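Local coordinates for protein ferredoxin-NADP reductase (Neisseria gonorrhoeae MIA_2011_03-10, PDB 5TR9) that binds FAD and probably passes electrons between NADP(H) and ferredoxin through the flavin, at residues H28-T34 / E161-F165; L123-G129 / T150-S156. The contacts are given in a common frame with arbitrary orientation. Residues are numbered along the deposited sequence.

Contact 1. Residues H28-T34 / E161-F165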
loop_
_atom_site.group_PDB
_atom_site.type_symbol
_atom_site.label_atom_id
_atom_site.label_comp_id
_atom_site.label_asym_id
_atom_site.label_seq_id
_atom_site.Cartn_x
_atom_site.Cartn_y
_atom_site.Cartn_z
ATOM N N HIS A 28 2.111 16.368 2.910
ATOM C CA HIS A 28 2.823 16.293 1.641
ATOM C C HIS A 28 2.156 17.158 0.585
ATOM O O HIS A 28 2.839 17.753 -0.260
ATOM C CB HIS A 28 2.906 14.840 1.184
ATOM C CG HIS A 28 3.583 13.950 2.178
ATOM N ND1 HIS A 28 4.888 13.526 2.032
ATOM C CD2 HIS A 28 3.147 13.431 3.350
ATOM C CE1 HIS A 28 5.218 12.764 3.062
ATOM N NE2 HIS A 28 4.182 12.699 3.881
ATOM N N THR A 29 0.829 17.224 0.630
ATOM C CA THR A 29 -0.016 18.168 -0.089
ATOM C C THR A 29 -1.067 18.616 0.915
ATOM O O THR A 29 -1.095 18.093 2.041
ATOM C CB THR A 29 -0.689 17.526 -1.304
ATOM O OG1 THR A 29 -1.716 16.650 -0.828
ATOM C CG2 THR A 29 0.300 16.739 -2.164
ATOM N N PRO A 30 -1.956 19.549 0.562
ATOM C CA PRO A 30 -3.021 19.924 1.503
ATOM C C PRO A 30 -3.890 18.766 1.946
ATOM O O PRO A 30 -4.480 18.848 3.030
ATOM C CB PRO A 30 -3.833 20.959 0.715
ATOM C CG PRO A 30 -2.819 21.596 -0.189
ATOM C CD PRO A 30 -1.924 20.456 -0.603
ATOM N N LYS A 31 -3.985 17.687 1.166
ATOM C CA LYS A 31 -4.911 16.599 1.437
ATOM C C LYS A 31 -4.234 15.246 1.626
ATOM O O LYS A 31 -4.933 14.248 1.837
ATOM C CB LYS A 31 -5.942 16.494 0.300
ATOM C CG LYS A 31 -6.758 17.759 0.078
ATOM C CD LYS A 31 -7.642 18.056 1.279
ATOM C CE LYS A 31 -8.386 19.368 1.119
ATOM N NZ LYS A 31 -9.041 19.785 2.391
ATOM N N LEU A 32 -2.905 15.167 1.543
ATOM C CA LEU A 32 -2.195 13.905 1.727
ATOM C C LEU A 32 -1.252 14.048 2.912
ATOM O O LEU A 32 -0.329 14.871 2.876
ATOM C CB LEU A 32 -1.421 13.513 0.461
ATOM C CG LEU A 32 -2.308 13.279 -0.777
ATOM C CD1 LEU A 32 -1.455 12.993 -2.006
ATOM C CD2 LEU A 32 -3.306 12.156 -0.543
ATOM N N ILE A 33 -1.479 13.247 3.956
ATOM C CA ILE A 33 -0.639 13.316 5.149
ATOM C C ILE A 33 -0.003 11.965 5.418
ATOM O O ILE A 33 -0.568 10.907 5.115
ATOM C CB ILE A 33 -1.425 13.783 6.401
ATOM C CG1 ILE A 33 -2.541 12.787 6.736
ATOM C CG2 ILE A 33 -1.997 15.174 6.179
ATOM C CD1 ILE A 33 -3.200 13.034 8.104
ATOM N N THR A 34 1.187 12.004 6.014
ATOM C CA THR A 34 1.666 10.874 6.795
ATOM C C THR A 34 1.721 11.314 8.249
ATOM O O THR A 34 1.827 12.511 8.549
ATOM C CB THR A 34 3.037 10.352 6.325
ATOM O OG1 THR A 34 4.006 11.411 6.283
ATOM C CG2 THR A 34 2.913 9.726 4.935
ATOM N N GLU A 161 1.235 15.397 -8.492
ATOM C CA GLU A 161 1.365 15.890 -7.125
ATOM C C GLU A 161 1.063 14.806 -6.099
ATOM O O GLU A 161 1.519 14.912 -4.953
ATOM C CB GLU A 161 0.432 17.080 -6.891
ATOM C CG GLU A 161 0.822 18.366 -7.594
ATOM C CD GLU A 161 0.346 18.436 -9.036
ATOM O OE1 GLU A 161 -0.152 17.425 -9.566
ATOM O OE2 GLU A 161 0.479 19.523 -9.637
ATOM N N GLU A 162 0.273 13.794 -6.472
ATOM C CA GLU A 162 -0.095 12.711 -5.571
ATOM C C GLU A 162 0.983 11.643 -5.456
ATOM O O GLU A 162 0.841 10.734 -4.630
ATOM C CB GLU A 162 -1.418 12.090 -6.029
ATOM C CG GLU A 162 -2.568 13.087 -5.893
ATOM C CD GLU A 162 -3.850 12.669 -6.584
ATOM O OE1 GLU A 162 -3.819 12.340 -7.787
ATOM O OE2 GLU A 162 -4.911 12.720 -5.924
ATOM N N LEU A 163 2.051 11.730 -6.251
ATOM C CA LEU A 163 3.149 10.759 -6.187
ATOM C C LEU A 163 4.114 11.180 -5.078
ATOM O O LEU A 163 5.253 11.595 -5.314
ATOM C CB LEU A 163 3.857 10.670 -7.535
ATOM C CG LEU A 163 3.049 10.164 -8.742
ATOM C CD1 LEU A 163 3.801 10.433 -10.045
ATOM C CD2 LEU A 163 2.721 8.685 -8.598
ATOM N N ILE A 164 3.629 11.096 -3.833
ATOM C CA ILE A 164 4.378 11.710 -2.739
ATOM C C ILE A 164 5.559 10.870 -2.277
ATOM O O ILE A 164 6.369 11.358 -1.474
ATOM C CB ILE A 164 3.454 12.037 -1.548
ATOM C CG1 ILE A 164 2.821 10.777 -0.969
ATOM C CG2 ILE A 164 2.365 13.062 -1.957
ATOM C CD1 ILE A 164 2.261 10.999 0.438
ATOM N N PHE A 165 5.702 9.646 -2.780
ATOM C CA PHE A 165 6.862 8.810 -2.492
ATOM C C PHE A 165 7.783 8.688 -3.698
ATOM O O PHE A 165 8.724 7.890 -3.671
ATOM C CB PHE A 165 6.400 7.428 -2.016
ATOM C CG PHE A 165 5.442 7.495 -0.859
ATOM C CD1 PHE A 165 5.903 7.769 0.422
ATOM C CD2 PHE A 165 4.081 7.330 -1.061
ATOM C CE1 PHE A 165 5.024 7.864 1.496
ATOM C CE2 PHE A 165 3.188 7.438 0.009
ATOM C CZ PHE A 165 3.664 7.699 1.286
HETATM O O HOH W 1 6.240 13.886 -0.282
#
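Ile-164 lays its side chain over the imidazole of His-28, with CD1 3.9 Å from the ring centroid and 19° off the ring normal, a CH-pi contact. The contact bridges the two domains of the ferredoxin-NADP reductase fold: 28-34 holds the turn after strand 17-27 and the start of strand 32-38 in the antiparallel FAD-binding sheet, and 161-165 belongs to the loop after strand 150-157 of the NAD-binding domain. Ile-164 CG2 settles into the hollow of the turn, 3.6 Å from His-28 CB and 3.8 Å from Leu-32 CD1. Leu-32 CD1 also meets the backbone of the 3-10 turn, 3.8 Å from Glu-162 CA, while Thr-29 CG2 lies 3.5 Å from Glu-161 O. Phe-80 of the adjoining strand 76-82 touches Leu-32 and Ile-164 and packs edge-to-face with Phe-165, extending the apolar patch. Within the turn, Thr-29 OG1 accepts from Lys-31 N at 3.2 Å, an ST turn, and His-28 NE2 is hydrogen-bonded to Thr-34 OG1 at 2.7 Å, which helps orient the imidazole. Its other nitrogen bridges the domains through a water, which lies 2.7 Å from His-28 ND1 and donates to Ile-164 O at 2.8 Å.

Contact 2. Residues L123-G129 / T150-S156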
loop_
_atom_site.group_PDB
_atom_site.type_symbol
_atom_site.label_atom_id
_atom_site.label_comp_id
_atom_site.label_asym_id
_atom_site.label_seq_id
_atom_site.Cartn_x
_atom_site.Cartn_y
_atom_site.Cartn_z
ATOM N N LEU A 123 8.128 -10.330 -8.145
ATOM C CA LEU A 123 7.014 -9.787 -7.372
ATOM C C LEU A 123 6.581 -8.453 -7.969
ATOM O O LEU A 123 7.396 -7.532 -8.094
ATOM C CB LEU A 123 7.423 -9.608 -5.910
ATOM C CG LEU A 123 6.350 -9.094 -4.960
ATOM C CD1 LEU A 123 5.246 -10.167 -4.843
ATOM C CD2 LEU A 123 6.974 -8.751 -3.605
ATOM N N VAL A 124 5.297 -8.330 -8.315
ATOM C CA VAL A 124 4.778 -7.117 -8.955
ATOM C C VAL A 124 3.627 -6.583 -8.108
ATOM O O VAL A 124 2.569 -7.220 -8.013
ATOM C CB VAL A 124 4.332 -7.372 -10.403
ATOM C CG1 VAL A 124 3.743 -6.079 -11.028
ATOM C CG2 VAL A 124 5.511 -7.899 -11.253
ATOM N N MET A 125 3.827 -5.416 -7.509
ATOM C CA MET A 125 2.837 -4.780 -6.644
ATOM C C MET A 125 2.141 -3.669 -7.425
ATOM O O MET A 125 2.799 -2.746 -7.910
ATOM C CB MET A 125 3.521 -4.247 -5.380
ATOM C CG MET A 125 4.116 -5.374 -4.524
ATOM S SD MET A 125 5.178 -4.795 -3.183
ATOM C CE MET A 125 6.514 -4.136 -4.147
ATOM N N LEU A 126 0.816 -3.766 -7.551
ATOM C CA LEU A 126 0.009 -2.827 -8.327
ATOM C C LEU A 126 -0.883 -2.063 -7.361
ATOM O O LEU A 126 -1.641 -2.677 -6.607
ATOM C CB LEU A 126 -0.846 -3.580 -9.353
ATOM C CG LEU A 126 -0.121 -4.525 -10.322
ATOM C CD1 LEU A 126 -1.150 -5.299 -11.125
ATOM C CD2 LEU A 126 0.791 -3.722 -11.252
ATOM N N CYS A 127 -0.804 -0.734 -7.367
ATOM C CA CYS A 127 -1.620 -0.027 -6.388
ATOM C C CYS A 127 -2.098 1.307 -6.935
ATOM O O CYS A 127 -1.544 1.842 -7.901
ATOM C CB CYS A 127 -0.858 0.194 -5.073
ATOM S SG CYS A 127 0.683 1.127 -5.245
ATOM N N THR A 128 -3.144 1.836 -6.288
ATOM C CA THR A 128 -3.644 3.182 -6.550
ATOM C C THR A 128 -3.705 3.965 -5.251
ATOM O O THR A 128 -4.015 3.414 -4.195
ATOM C CB THR A 128 -5.054 3.197 -7.175
ATOM O OG1 THR A 128 -6.032 2.781 -6.206
ATOM C CG2 THR A 128 -5.110 2.298 -8.395
ATOM N N GLY A 129 -3.444 5.271 -5.356
ATOM C CA GLY A 129 -3.721 6.160 -4.238
ATOM C C GLY A 129 -3.030 5.716 -2.967
ATOM O O GLY A 129 -1.838 5.391 -2.965
ATOM N N THR A 150 13.042 -10.108 -8.707
ATOM C CA THR A 150 12.855 -8.671 -8.852
ATOM C C THR A 150 11.665 -8.264 -7.998
ATOM O O THR A 150 10.779 -9.073 -7.716
ATOM C CB THR A 150 12.612 -8.233 -10.316
ATOM O OG1 THR A 150 11.374 -8.782 -10.787
ATOM C CG2 THR A 150 13.738 -8.689 -11.234
ATOM N N VAL A 151 11.663 -7.006 -7.567
ATOM C CA VAL A 151 10.579 -6.425 -6.791
ATOM C C VAL A 151 10.153 -5.167 -7.529
ATOM O O VAL A 151 10.992 -4.310 -7.821
ATOM C CB VAL A 151 11.013 -6.118 -5.347
ATOM C CG1 VAL A 151 9.890 -5.458 -4.598
ATOM C CG2 VAL A 151 11.429 -7.410 -4.639
ATOM N N ASN A 152 8.873 -5.078 -7.877
ATOM C CA ASN A 152 8.383 -4.075 -8.811
ATOM C C ASN A 152 7.150 -3.423 -8.221
ATOM O O ASN A 152 6.245 -4.118 -7.756
ATOM C CB ASN A 152 8.038 -4.713 -10.163
ATOM C CG ASN A 152 9.178 -5.556 -10.716
ATOM O OD1 ASN A 152 10.071 -5.041 -11.385
ATOM N ND2 ASN A 152 9.169 -6.859 -10.415
ATOM N N LEU A 153 7.107 -2.096 -8.235
ATOM C CA LEU A 153 5.992 -1.366 -7.648
ATOM C C LEU A 153 5.462 -0.385 -8.679
ATOM O O LEU A 153 6.217 0.451 -9.189
ATOM C CB LEU A 153 6.436 -0.647 -6.368
ATOM C CG LEU A 153 5.376 0.197 -5.660
ATOM C CD1 LEU A 153 4.168 -0.624 -5.275
ATOM C CD2 LEU A 153 6.002 0.876 -4.429
ATOM N N ILE A 154 4.175 -0.500 -8.993
ATOM C CA ILE A 154 3.489 0.381 -9.934
ATOM C C ILE A 154 2.474 1.174 -9.121
ATOM O O ILE A 154 1.540 0.586 -8.553
ATOM C CB ILE A 154 2.797 -0.409 -11.061
ATOM C CG1 ILE A 154 3.786 -1.177 -11.952
ATOM C CG2 ILE A 154 1.998 0.549 -11.956
ATOM C CD1 ILE A 154 4.463 -2.376 -11.342
ATOM N N HIS A 155 2.651 2.503 -9.038
ATOM C CA HIS A 155 1.749 3.358 -8.256
ATOM C C HIS A 155 0.963 4.271 -9.192
ATOM O O HIS A 155 1.536 5.187 -9.799
ATOM C CB HIS A 155 2.514 4.191 -7.224
ATOM C CG HIS A 155 1.619 4.933 -6.271
ATOM N ND1 HIS A 155 2.002 6.106 -5.652
ATOM C CD2 HIS A 155 0.364 4.664 -5.832
ATOM C CE1 HIS A 155 1.026 6.518 -4.859
ATOM N NE2 HIS A 155 0.019 5.663 -4.954
ATOM N N SER A 156 -0.341 4.034 -9.277
ATOM C CA SER A 156 -1.258 4.841 -10.084
ATOM C C SER A 156 -1.936 5.899 -9.221
ATOM O O SER A 156 -2.485 5.586 -8.159
ATOM C CB SER A 156 -2.311 3.940 -10.736
ATOM O OG SER A 156 -3.376 4.684 -11.315
#
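Met-125, Cys-127 and Leu-123, the three residues most covered here, line one face of strand 122-128, paired in parallel with strand 150-157 in the Rossmann-like nucleotide-binding domain. Helices 133-139 and 142-147 lie between the two strands in sequence, so the connection is a beta-alpha-beta crossover. Met-125 reaches back along its neighbour: CE lies 3.7 Å from Val-151 CG1 and CB 3.7 Å from Leu-153 CD1. Phe-135 and Leu-139 of helix 133-139 cover this face, Phe-135 touching Met-125 and Leu-139 touching Val-151 and Leu-153. The backbone of Met-125 is bonded both ways, its N donating to Asn-152 O and its O accepting from Ile-154 N, each at 2.8 Å. Likewise Cys-127 N donates to Ile-154 O and Cys-127 O accepts from Ser-156 N, both at 2.9 Å, and Cys-127 SG sits 3.9 Å from Leu-153 CD1 and 3.6 Å from His-155 CD2. At the start of the pair, Leu-123 N donates to Thr-150 O at 3.0 Å. Leu-123 O accepts twice, from Asn-152 N at 2.9 Å and Asn-152 ND2 at 3.0 Å; OD1 of this asparagine bonds Arg-186 on strand 185-191. On the other face, Val-124 CG1 and Ile-154 CD1 meet at 3.8 Å. The C-terminal ends point toward the bound FAD, about 6 Å from Gly-129 between nearest atoms. There the chain leaves the strand with positive phi, yet stays tied to its neighbour: Gly-129 N donates to Ser-156 O at 3.0 Å, and His-155 NE2 to Gly-129 O at 2.7 Å.

Contact 2 lies inside the NAD-binding domain, whereas contact 1 crosses from that domain to the FAD-binding one; their centres are 18 Å apart. Along the chain, 28-34 comes first, then 123-129, 150-156 and 161-165, so contact 2 is nested within the loop closed by contact 1. The two touch where Leu-163 CD2 packs 3.9 Å from His-155 O. Strand 150-157 of the parallel sheet thus leads, a few residues on, into the loop that meets the FAD-binding domain, before helix 166-173. Each contact brings one residue near the bound FAD, Leu-32 at about 7 Å and Gly-129 at about 6 Å between nearest atoms.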